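Local coordinates for mitogen activated protein kinase, putative (Leishmania donovani, PDB 4QNY), which probably transfers the gamma-phosphate of ATP to serine or threonine residues of protein substrates, as a MAP kinase of a signalling cascade, at residues L48-V54 / F101-I107; L18-Y22 / N88-P92. The contacts are given in a common frame with arbitrary orientation. Residues are numbered along the deposited sequence.

Contact 1. Residues L48-V54 / F101-I107. With ANP (phosphoaminophosphonic acid-adenylate ester), chain D.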
ATOM      1  N   LEU A  48      -4.895   8.644  21.767  1.00 28.51           N
ATOM      2  CA  LEU A  48      -4.694   7.343  21.143  1.00 26.84           C
ATOM      3  C   LEU A  48      -3.594   7.397  20.090  1.00 32.18           C
ATOM      4  O   LEU A  48      -3.423   8.407  19.407  1.00 37.06           O
ATOM      5  CB  LEU A  48      -5.998   6.842  20.523  1.00 26.16           C
ATOM      6  CG  LEU A  48      -7.045   6.352  21.524  1.00 38.46           C
ATOM      7  CD1 LEU A  48      -8.402   6.227  20.858  1.00 42.73           C
ATOM      8  CD2 LEU A  48      -6.618   5.023  22.127  1.00 37.62           C
ATOM      9  N   VAL A  49      -2.855   6.301  19.968  1.00 27.07           N
ATOM     10  CA  VAL A  49      -1.712   6.239  19.068  1.00 24.91           C
ATOM     11  C   VAL A  49      -1.446   4.791  18.656  1.00 26.11           C
ATOM     12  O   VAL A  49      -1.701   3.863  19.425  1.00 22.39           O
ATOM     13  CB  VAL A  49      -0.456   6.870  19.731  1.00 40.01           C
ATOM     14  CG1 VAL A  49       0.720   5.899  19.757  1.00 39.48           C
ATOM     15  CG2 VAL A  49      -0.081   8.171  19.035  1.00 36.77           C
ATOM     16  N   ALA A  50      -0.963   4.598  17.432  1.00 21.67           N
ATOM     17  CA  ALA A  50      -0.662   3.261  16.931  1.00 25.15           C
ATOM     18  C   ALA A  50       0.817   2.926  17.091  1.00 20.51           C
ATOM     19  O   ALA A  50       1.686   3.758  16.828  1.00 20.48           O
ATOM     20  CB  ALA A  50      -1.076   3.137  15.473  1.00 20.64           C
ATOM     21  N   MET A  51       1.095   1.701  17.523  1.00 20.31           N
ATOM     22  CA  MET A  51       2.466   1.247  17.710  1.00 26.06           C
ATOM     23  C   MET A  51       2.742  -0.017  16.904  1.00 19.60           C
ATOM     24  O   MET A  51       2.062  -1.031  17.064  1.00 19.74           O
ATOM     25  CB  MET A  51       2.754   0.999  19.192  1.00 29.13           C
ATOM     26  CG  MET A  51       2.667   2.248  20.053  1.00 31.31           C
ATOM     27  SD  MET A  51       3.246   1.968  21.736  1.00 41.82           S
ATOM     28  CE  MET A  51       4.954   1.518  21.436  1.00 44.22           C
ATOM     29  N   LYS A  52       3.748   0.054  16.040  1.00 23.35           N
ATOM     30  CA  LYS A  52       4.092  -1.052  15.157  1.00 31.38           C
ATOM     31  C   LYS A  52       5.394  -1.720  15.595  1.00 26.76           C
ATOM     32  O   LYS A  52       6.472  -1.142  15.461  1.00 23.93           O
ATOM     33  CB  LYS A  52       4.207  -0.553  13.714  1.00 31.47           C
ATOM     34  CG  LYS A  52       4.454  -1.637  12.680  1.00 36.98           C
ATOM     35  CD  LYS A  52       4.471  -1.041  11.280  1.00 34.63           C
ATOM     36  CE  LYS A  52       4.656  -2.109  10.219  1.00 37.91           C
ATOM     37  NZ  LYS A  52       4.623  -1.530   8.847  1.00 33.55           N
ATOM     38  N   ARG A  53       5.287  -2.936  16.119  1.00 19.28           N
ATOM     39  CA  ARG A  53       6.458  -3.666  16.592  1.00 19.49           C
ATOM     40  C   ARG A  53       7.185  -4.353  15.444  1.00 21.46           C
ATOM     41  O   ARG A  53       6.560  -4.936  14.559  1.00 19.41           O
ATOM     42  CB  ARG A  53       6.062  -4.702  17.651  1.00 20.01           C
ATOM     43  CG  ARG A  53       7.247  -5.357  18.354  1.00 20.40           C
ATOM     44  CD  ARG A  53       6.800  -6.447  19.321  1.00 21.05           C
ATOM     45  NE  ARG A  53       7.903  -6.949  20.137  1.00 28.34           N
ATOM     46  CZ  ARG A  53       8.658  -7.997  19.818  1.00 39.45           C
ATOM     47  NH1 ARG A  53       8.433  -8.662  18.693  1.00 49.08           N
ATOM     48  NH2 ARG A  53       9.638  -8.380  20.625  1.00 22.53           N
ATOM     49  N   VAL A  54       8.509  -4.272  15.464  1.00 23.11           N
ATOM     50  CA  VAL A  54       9.344  -4.981  14.504  1.00 24.58           C
ATOM     51  C   VAL A  54      10.116  -6.080  15.228  1.00 27.56           C
ATOM     52  O   VAL A  54      10.907  -5.794  16.126  1.00 30.88           O
ATOM     53  CB  VAL A  54      10.325  -4.030  13.799  1.00 24.37           C
ATOM     54  CG1 VAL A  54      11.204  -4.797  12.831  1.00 19.67           C
ATOM     55  CG2 VAL A  54       9.567  -2.924  13.078  1.00 22.68           C
ATOM     56  N   PHE A 101      12.261  -3.287  17.831  1.00 23.31           N
ATOM     57  CA  PHE A 101      11.991  -1.873  18.077  1.00 25.33           C
ATOM     58  C   PHE A 101      10.570  -1.514  17.652  1.00 24.52           C
ATOM     59  O   PHE A 101       9.917  -2.273  16.935  1.00 19.62           O
ATOM     60  CB  PHE A 101      13.015  -0.984  17.359  1.00 26.69           C
ATOM     61  CG  PHE A 101      12.767  -0.822  15.889  1.00 31.52           C
ATOM     62  CD1 PHE A 101      13.193  -1.784  14.990  1.00 37.34           C
ATOM     63  CD2 PHE A 101      12.130   0.309  15.402  1.00 26.39           C
ATOM     64  CE1 PHE A 101      12.975  -1.631  13.636  1.00 32.90           C
ATOM     65  CE2 PHE A 101      11.909   0.466  14.052  1.00 22.80           C
ATOM     66  CZ  PHE A 101      12.333  -0.505  13.166  1.00 27.36           C
ATOM     67  N   TYR A 102      10.095  -0.356  18.101  1.00 31.84           N
ATOM     68  CA  TYR A 102       8.713   0.050  17.869  1.00 31.37           C
ATOM     69  C   TYR A 102       8.585   1.282  16.979  1.00 26.46           C
ATOM     70  O   TYR A 102       9.335   2.249  17.116  1.00 33.40           O
ATOM     71  CB  TYR A 102       8.010   0.316  19.202  1.00 20.10           C
ATOM     72  CG  TYR A 102       7.584  -0.936  19.932  1.00 29.66           C
ATOM     73  CD1 TYR A 102       6.304  -1.449  19.778  1.00 26.29           C
ATOM     74  CD2 TYR A 102       8.464  -1.607  20.772  1.00 20.66           C
ATOM     75  CE1 TYR A 102       5.909  -2.594  20.442  1.00 25.88           C
ATOM     76  CE2 TYR A 102       8.077  -2.753  21.440  1.00 20.98           C
ATOM     77  CZ  TYR A 102       6.799  -3.242  21.271  1.00 25.06           C
ATOM     78  OH  TYR A 102       6.407  -4.382  21.932  1.00 22.91           O
ATOM     79  N   ILE A 103       7.619   1.232  16.068  1.00 26.49           N
ATOM     80  CA  ILE A 103       7.271   2.377  15.238  1.00 25.55           C
ATOM     81  C   ILE A 103       5.972   2.993  15.742  1.00 19.84           C
ATOM     82  O   ILE A 103       4.940   2.322  15.791  1.00 24.54           O
ATOM     83  CB  ILE A 103       7.112   1.981  13.759  1.00 21.10           C
ATOM     84  CG1 ILE A 103       8.405   1.360  13.230  1.00 21.35           C
ATOM     85  CG2 ILE A 103       6.709   3.187  12.925  1.00 21.86           C
ATOM     86  CD1 ILE A 103       8.255   0.708  11.874  1.00 18.48           C
ATOM     87  N   VAL A 104       6.027   4.265  16.119  1.00 19.96           N
ATOM     88  CA  VAL A 104       4.864   4.942  16.681  1.00 20.43           C
ATOM     89  C   VAL A 104       4.228   5.894  15.672  1.00 26.92           C
ATOM     90  O   VAL A 104       4.851   6.863  15.239  1.00 24.07           O
ATOM     91  CB  VAL A 104       5.235   5.724  17.952  1.00 30.00           C
ATOM     92  CG1 VAL A 104       4.032   6.482  18.481  1.00 21.84           C
ATOM     93  CG2 VAL A 104       5.783   4.777  19.010  1.00 21.12           C
ATOM     94  N   MET A 105       2.981   5.611  15.307  1.00 28.96           N
ATOM     95  CA  MET A 105       2.270   6.396  14.304  1.00 29.46           C
ATOM     96  C   MET A 105       0.944   6.931  14.833  1.00 31.09           C
ATOM     97  O   MET A 105       0.460   6.491  15.877  1.00 33.09           O
ATOM     98  CB  MET A 105       2.012   5.553  13.054  1.00 25.88           C
ATOM     99  CG  MET A 105       3.227   4.809  12.533  1.00 33.89           C
ATOM    100  SD  MET A 105       2.753   3.415  11.494  1.00 38.36           S
ATOM    101  CE  MET A 105       1.913   2.376  12.688  1.00 61.04           C
ATOM    102  N   ASP A 106       0.360   7.879  14.105  1.00 21.91           N
ATOM    103  CA  ASP A 106      -0.989   8.349  14.403  1.00 22.66           C
ATOM    104  C   ASP A 106      -1.980   7.200  14.256  1.00 22.28           C
ATOM    105  O   ASP A 106      -1.751   6.271  13.481  1.00 21.55           O
ATOM    106  CB  ASP A 106      -1.382   9.507  13.483  1.00 29.81           C
ATOM    107  CG  ASP A 106      -0.600  10.774  13.770  1.00 36.37           C
ATOM    108  OD1 ASP A 106      -0.421  11.107  14.961  1.00 38.51           O
ATOM    109  OD2 ASP A 106      -0.168  11.437  12.805  1.00 38.86           O
ATOM    110  N   ILE A 107      -3.078   7.261  14.998  1.00 25.47           N
ATOM    111  CA  ILE A 107      -4.057   6.183  14.977  1.00 32.11           C
ATOM    112  C   ILE A 107      -5.189   6.469  13.988  1.00 35.19           C
ATOM    113  O   ILE A 107      -5.658   7.602  13.864  1.00 32.06           O
ATOM    114  CB  ILE A 107      -4.641   5.928  16.394  1.00 26.03           C
ATOM    115  CG1 ILE A 107      -5.537   4.688  16.400  1.00 25.64           C
ATOM    116  CG2 ILE A 107      -5.388   7.152  16.910  1.00 27.43           C
ATOM    117  CD1 ILE A 107      -4.801   3.405  16.094  1.00 39.48           C
TER
HETATM  118  PG  ANP D 402       5.288  -4.384   6.839  1.00113.16           P
HETATM  119  O1G ANP D 402       5.358  -4.672   8.305  1.00112.11           O
HETATM  120  O2G ANP D 402       5.846  -2.934   6.571  1.00 39.62           O
HETATM  121  O3G ANP D 402       6.189  -5.426   6.059  1.00 61.08           O
HETATM  122  PB  ANP D 402       2.556  -4.820   7.458  1.00 24.36           P
HETATM  123  O1B ANP D 402       2.995  -5.982   8.288  1.00 41.58           O
HETATM  124  O2B ANP D 402       1.207  -5.182   6.773  1.00 13.73           O
HETATM  125  N3B ANP D 402       3.693  -4.485   6.265  1.00 33.02           N
HETATM  126  PA  ANP D 402       1.210  -2.504   8.168  1.00 22.80           P
HETATM  127  O1A ANP D 402       0.529  -2.672   6.864  1.00 20.43           O
HETATM  128  O2A ANP D 402       1.858  -1.126   8.332  1.00 21.54           O
HETATM  129  O3A ANP D 402       2.380  -3.571   8.381  1.00 30.52           O
HETATM  130  O5' ANP D 402       0.147  -2.768   9.312  1.00 25.62           O
HETATM  131  C5' ANP D 402      -0.703  -3.935   9.312  1.00 26.91           C
HETATM  132  C4' ANP D 402      -2.105  -3.522   9.685  1.00 21.07           C
HETATM  133  O4' ANP D 402      -2.082  -2.752  10.904  1.00 22.84           O
HETATM  134  C3' ANP D 402      -2.816  -2.626   8.680  1.00 20.08           C
HETATM  135  O3' ANP D 402      -3.413  -3.395   7.642  1.00 25.61           O
HETATM  136  C2' ANP D 402      -3.862  -1.930   9.552  1.00 25.53           C
HETATM  137  O2' ANP D 402      -5.033  -2.725   9.704  1.00 21.23           O
HETATM  138  C1' ANP D 402      -3.127  -1.795  10.892  1.00 28.79           C
HETATM  139  N9  ANP D 402      -2.547  -0.475  11.113  1.00 26.50           N
HETATM  140  C8  ANP D 402      -1.310  -0.041  10.725  1.00 18.58           C
HETATM  141  N7  ANP D 402      -1.046   1.205  11.053  1.00 16.66           N
HETATM  142  C5  ANP D 402      -2.201   1.612  11.702  1.00 11.82           C
HETATM  143  C6  ANP D 402      -2.565   2.840  12.298  1.00 15.93           C
HETATM  144  N6  ANP D 402      -1.774   3.914  12.334  1.00 21.42           N
HETATM  145  N1  ANP D 402      -3.792   2.921  12.863  1.00 18.56           N
HETATM  146  C2  ANP D 402      -4.589   1.850  12.828  1.00 15.93           C
HETATM  147  N3  ANP D 402      -4.353   0.646  12.298  1.00 21.21           N
HETATM  148  C4  ANP D 402      -3.135   0.596  11.748  1.00 21.29           C

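Contact 2. Residues L18-Y22 / N88-P92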
ATOM      1  N   LEU A  18      11.471   0.870  27.052  1.00 34.86           N
ATOM      2  CA  LEU A  18      11.864   1.806  26.005  1.00 33.12           C
ATOM      3  C   LEU A  18      11.388   3.211  26.354  1.00 36.84           C
ATOM      4  O   LEU A  18      12.177   4.154  26.397  1.00 40.13           O
ATOM      5  CB  LEU A  18      11.294   1.376  24.652  1.00 32.28           C
ATOM      6  CG  LEU A  18      11.727   0.004  24.137  1.00 41.75           C
ATOM      7  CD1 LEU A  18      10.981  -0.340  22.860  1.00 39.29           C
ATOM      8  CD2 LEU A  18      13.228  -0.030  23.909  1.00 47.71           C
ATOM      9  N   ASP A  19      10.088   3.337  26.601  1.00 40.00           N
ATOM     10  CA  ASP A  19       9.495   4.612  26.982  1.00 45.99           C
ATOM     11  C   ASP A  19       8.238   4.370  27.814  1.00 42.62           C
ATOM     12  O   ASP A  19       7.322   3.667  27.383  1.00 37.84           O
ATOM     13  CB  ASP A  19       9.169   5.449  25.743  1.00 44.82           C
ATOM     14  CG  ASP A  19       9.047   6.931  26.052  1.00 51.28           C
ATOM     15  OD1 ASP A  19       8.591   7.278  27.161  1.00 47.27           O
ATOM     16  OD2 ASP A  19       9.411   7.752  25.183  1.00 58.82           O
ATOM     17  N   ASP A  20       8.200   4.960  29.004  1.00 40.87           N
ATOM     18  CA  ASP A  20       7.106   4.744  29.944  1.00 41.23           C
ATOM     19  C   ASP A  20       5.821   5.451  29.511  1.00 36.09           C
ATOM     20  O   ASP A  20       4.767   5.265  30.121  1.00 34.27           O
ATOM     21  CB  ASP A  20       7.516   5.216  31.341  1.00 45.50           C
ATOM     22  CG  ASP A  20       7.113   4.239  32.429  1.00 62.36           C
ATOM     23  OD1 ASP A  20       6.984   3.033  32.129  1.00 67.78           O
ATOM     24  OD2 ASP A  20       6.930   4.675  33.585  1.00 70.45           O
ATOM     25  N   ARG A  21       5.919   6.254  28.455  1.00 35.27           N
ATOM     26  CA  ARG A  21       4.799   7.051  27.960  1.00 42.53           C
ATOM     27  C   ARG A  21       3.570   6.228  27.576  1.00 40.34           C
ATOM     28  O   ARG A  21       2.445   6.574  27.935  1.00 37.74           O
ATOM     29  CB  ARG A  21       5.241   7.876  26.746  1.00 44.52           C
ATOM     30  CG  ARG A  21       5.974   9.158  27.095  1.00 54.87           C
ATOM     31  CD  ARG A  21       6.634   9.795  25.876  1.00 56.30           C
ATOM     32  NE  ARG A  21       5.672  10.217  24.860  1.00 45.17           N
ATOM     33  CZ  ARG A  21       5.895  11.189  23.981  1.00 44.67           C
ATOM     34  NH1 ARG A  21       7.045  11.849  23.998  1.00 36.36           N
ATOM     35  NH2 ARG A  21       4.969  11.508  23.088  1.00 46.63           N
ATOM     36  N   TYR A  22       3.796   5.136  26.855  1.00 30.58           N
ATOM     37  CA  TYR A  22       2.715   4.453  26.152  1.00 27.28           C
ATOM     38  C   TYR A  22       2.029   3.350  26.955  1.00 27.66           C
ATOM     39  O   TYR A  22       2.674   2.420  27.444  1.00 25.05           O
ATOM     40  CB  TYR A  22       3.252   3.886  24.837  1.00 24.69           C
ATOM     41  CG  TYR A  22       3.914   4.939  23.978  1.00 25.52           C
ATOM     42  CD1 TYR A  22       3.155   5.829  23.231  1.00 23.81           C
ATOM     43  CD2 TYR A  22       5.298   5.057  23.930  1.00 28.25           C
ATOM     44  CE1 TYR A  22       3.753   6.801  22.450  1.00 23.84           C
ATOM     45  CE2 TYR A  22       5.905   6.027  23.151  1.00 35.53           C
ATOM     46  CZ  TYR A  22       5.127   6.896  22.414  1.00 30.80           C
ATOM     47  OH  TYR A  22       5.725   7.862  21.638  1.00 37.00           O
ATOM     48  N   ASN A  88       6.932   8.706  16.725  1.00 25.52           N
ATOM     49  CA  ASN A  88       8.123   8.320  17.479  1.00 22.47           C
ATOM     50  C   ASN A  88       8.789   7.045  16.965  1.00 28.15           C
ATOM     51  O   ASN A  88       8.172   6.249  16.257  1.00 20.90           O
ATOM     52  CB  ASN A  88       7.766   8.147  18.959  1.00 34.85           C
ATOM     53  CG  ASN A  88       8.918   8.494  19.882  1.00 32.90           C
ATOM     54  OD1 ASN A  88      10.085   8.394  19.505  1.00 36.09           O
ATOM     55  ND2 ASN A  88       8.592   8.905  21.103  1.00 27.43           N
ATOM     56  N   ILE A  89      10.058   6.869  17.328  1.00 27.06           N
ATOM     57  CA  ILE A  89      10.802   5.647  17.032  1.00 27.96           C
ATOM     58  C   ILE A  89      11.476   5.128  18.302  1.00 37.85           C
ATOM     59  O   ILE A  89      12.472   5.687  18.757  1.00 34.98           O
ATOM     60  CB  ILE A  89      11.874   5.871  15.946  1.00 26.60           C
ATOM     61  CG1 ILE A  89      11.251   6.448  14.672  1.00 24.50           C
ATOM     62  CG2 ILE A  89      12.602   4.568  15.639  1.00 20.77           C
ATOM     63  CD1 ILE A  89      10.334   5.487  13.952  1.00 38.02           C
ATOM     64  N   LEU A  90      10.928   4.057  18.867  0.57 35.75           N
ATOM     65  CA  LEU A  90      11.444   3.500  20.113  0.57 34.84           C
ATOM     66  C   LEU A  90      12.466   2.398  19.860  0.57 36.14           C
ATOM     67  O   LEU A  90      12.137   1.346  19.315  0.57 34.95           O
ATOM     68  CB  LEU A  90      10.299   2.960  20.970  0.57 30.86           C
ATOM     69  CG  LEU A  90       9.161   3.937  21.270  0.57 25.99           C
ATOM     70  CD1 LEU A  90       8.121   3.285  22.167  0.57 25.39           C
ATOM     71  CD2 LEU A  90       9.697   5.214  21.901  0.57 22.76           C
ATOM     72  N   THR A  91      13.706   2.645  20.268  1.00 37.42           N
ATOM     73  CA  THR A  91      14.791   1.690  20.081  1.00 31.31           C
ATOM     74  C   THR A  91      15.510   1.401  21.398  1.00 31.32           C
ATOM     75  O   THR A  91      15.623   2.282  22.247  1.00 32.49           O
ATOM     76  CB  THR A  91      15.808   2.210  19.055  1.00 30.22           C
ATOM     77  OG1 THR A  91      16.206   3.534  19.426  1.00 38.11           O
ATOM     78  CG2 THR A  91      15.196   2.246  17.661  1.00 24.29           C
ATOM     79  N   PRO A  92      15.989   0.159  21.574  1.00 36.01           N
ATOM     80  CA  PRO A  92      16.751  -0.211  22.775  1.00 38.97           C
ATOM     81  C   PRO A  92      18.084   0.526  22.861  1.00 38.17           C
ATOM     82  O   PRO A  92      18.799   0.619  21.863  1.00 40.20           O
ATOM     83  CB  PRO A  92      16.972  -1.718  22.603  1.00 36.60           C
ATOM     84  CG  PRO A  92      15.927  -2.157  21.630  1.00 44.75           C
ATOM     85  CD  PRO A  92      15.746  -1.000  20.702  1.00 43.76           C
TER

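Contact 1. Residues L48-V54 / F101-I107
Arg53 lays the aliphatic part of its side chain over the ring of Tyr102, with CG of Arg53 4.0 Å from the ring centroid and above its face, while Arg53 forms a salt bridge and Tyr102 a hydrogen bond with Glu14 of helix 8-16. They face each other as a non-hydrogen-bonded antiparallel pair. On the same side of the sheet, CE of Met51 lies 3.7 Å from CD1 of Tyr102 and 4.1 Å from CG2 of Val104. Short backbone bonds fix the register: Lys52 N to Ile103 O is 2.6 Å and Ile103 N to Lys52 O 2.7 Å, and Ala50 and Met105 pair likewise. Val54 N bonds to Phe101 O at 2.9 Å, but the return bond from Phe101 N to Val54 O is weak at 3.3 Å; CG2 of Val54 sits over the Phe101 ring in a CH-pi contact.

Ala50, Lys52 and Met105, with Ile107, line the nucleotide site, whereas Ile103, Val54 and Phe101 on the same face pack against helix 62-77. NZ of the fully extended Lys52 donates hydrogen bonds to O2A (2.8 Å) and O2G (2.9 Å) of the ATP analogue ANP and forms a salt bridge with Glu71, the lysine-glutamate pair characteristic of active kinase conformations. At the hinge, N6 of ANP donates to Asp106 O at 2.6 Å, and CB of Ala50 lies 3.3 Å from N6. One face thus packs under helix 8-16, with Glu14 shared; the other joins apolar packing to a site where Ala50 leaves room for adenine and Lys52 meets the phosphates.

Contact 2. Residues L18-Y22 / N88-P92
Leu90 fills the middle of this contact, its side chain directed at the loop that leads from helix 8-16 into strand 22-31. CD1 of Leu18 lies 3.9 Å from CB of Leu90, CB of Asp19 is 3.9 Å from CD2 of Leu90, and CE2 of Tyr22 is 3.7 Å from CD1 of Leu90. Leu18 also reaches past the strand end, where its CD2 meets N of Pro92 at 3.6 Å.

Toward the polar edge, ND2 of Asn88 donates to OH of Tyr22 at 3.1 Å, near the plane of the ring. Asp19 turns its carboxylate back on its own loop: OD1 of Asp19 accepts from N of Arg21 at 3.1 Å, an Asx turn just before strand 22-31. Arg21 carries its charge to Asp41, with which it forms a salt bridge. The loop and the start of strand 22-31 thus pack on strand 86-90 and the residues after it, bringing together across one face the two outermost strands of the five-stranded antiparallel sheet of the kinase N-lobe.

In the fold
Both contacts belong to the same N-lobe sheet and meet through its neighbouring strands 101-106 and 86-90, where Tyr102 N lies 2.9 Å from Leu90 O and Val104 N 2.9 Å from Asn88 O. Contact 1 is buried, two interior strands joined by regular backbone bonding, with part of one face given to the nucleotide. Contact 2, about 10 Å away between centres, is only partly buried and farther from the centre of the chain; it is held by side-chain packing and one side-chain hydrogen bond, without backbone pairing between its segments. Tyr22 and Leu90 of contact 2 reach Met51 of contact 1, so the packing behind the nucleotide site continues outward to the N-terminal extension.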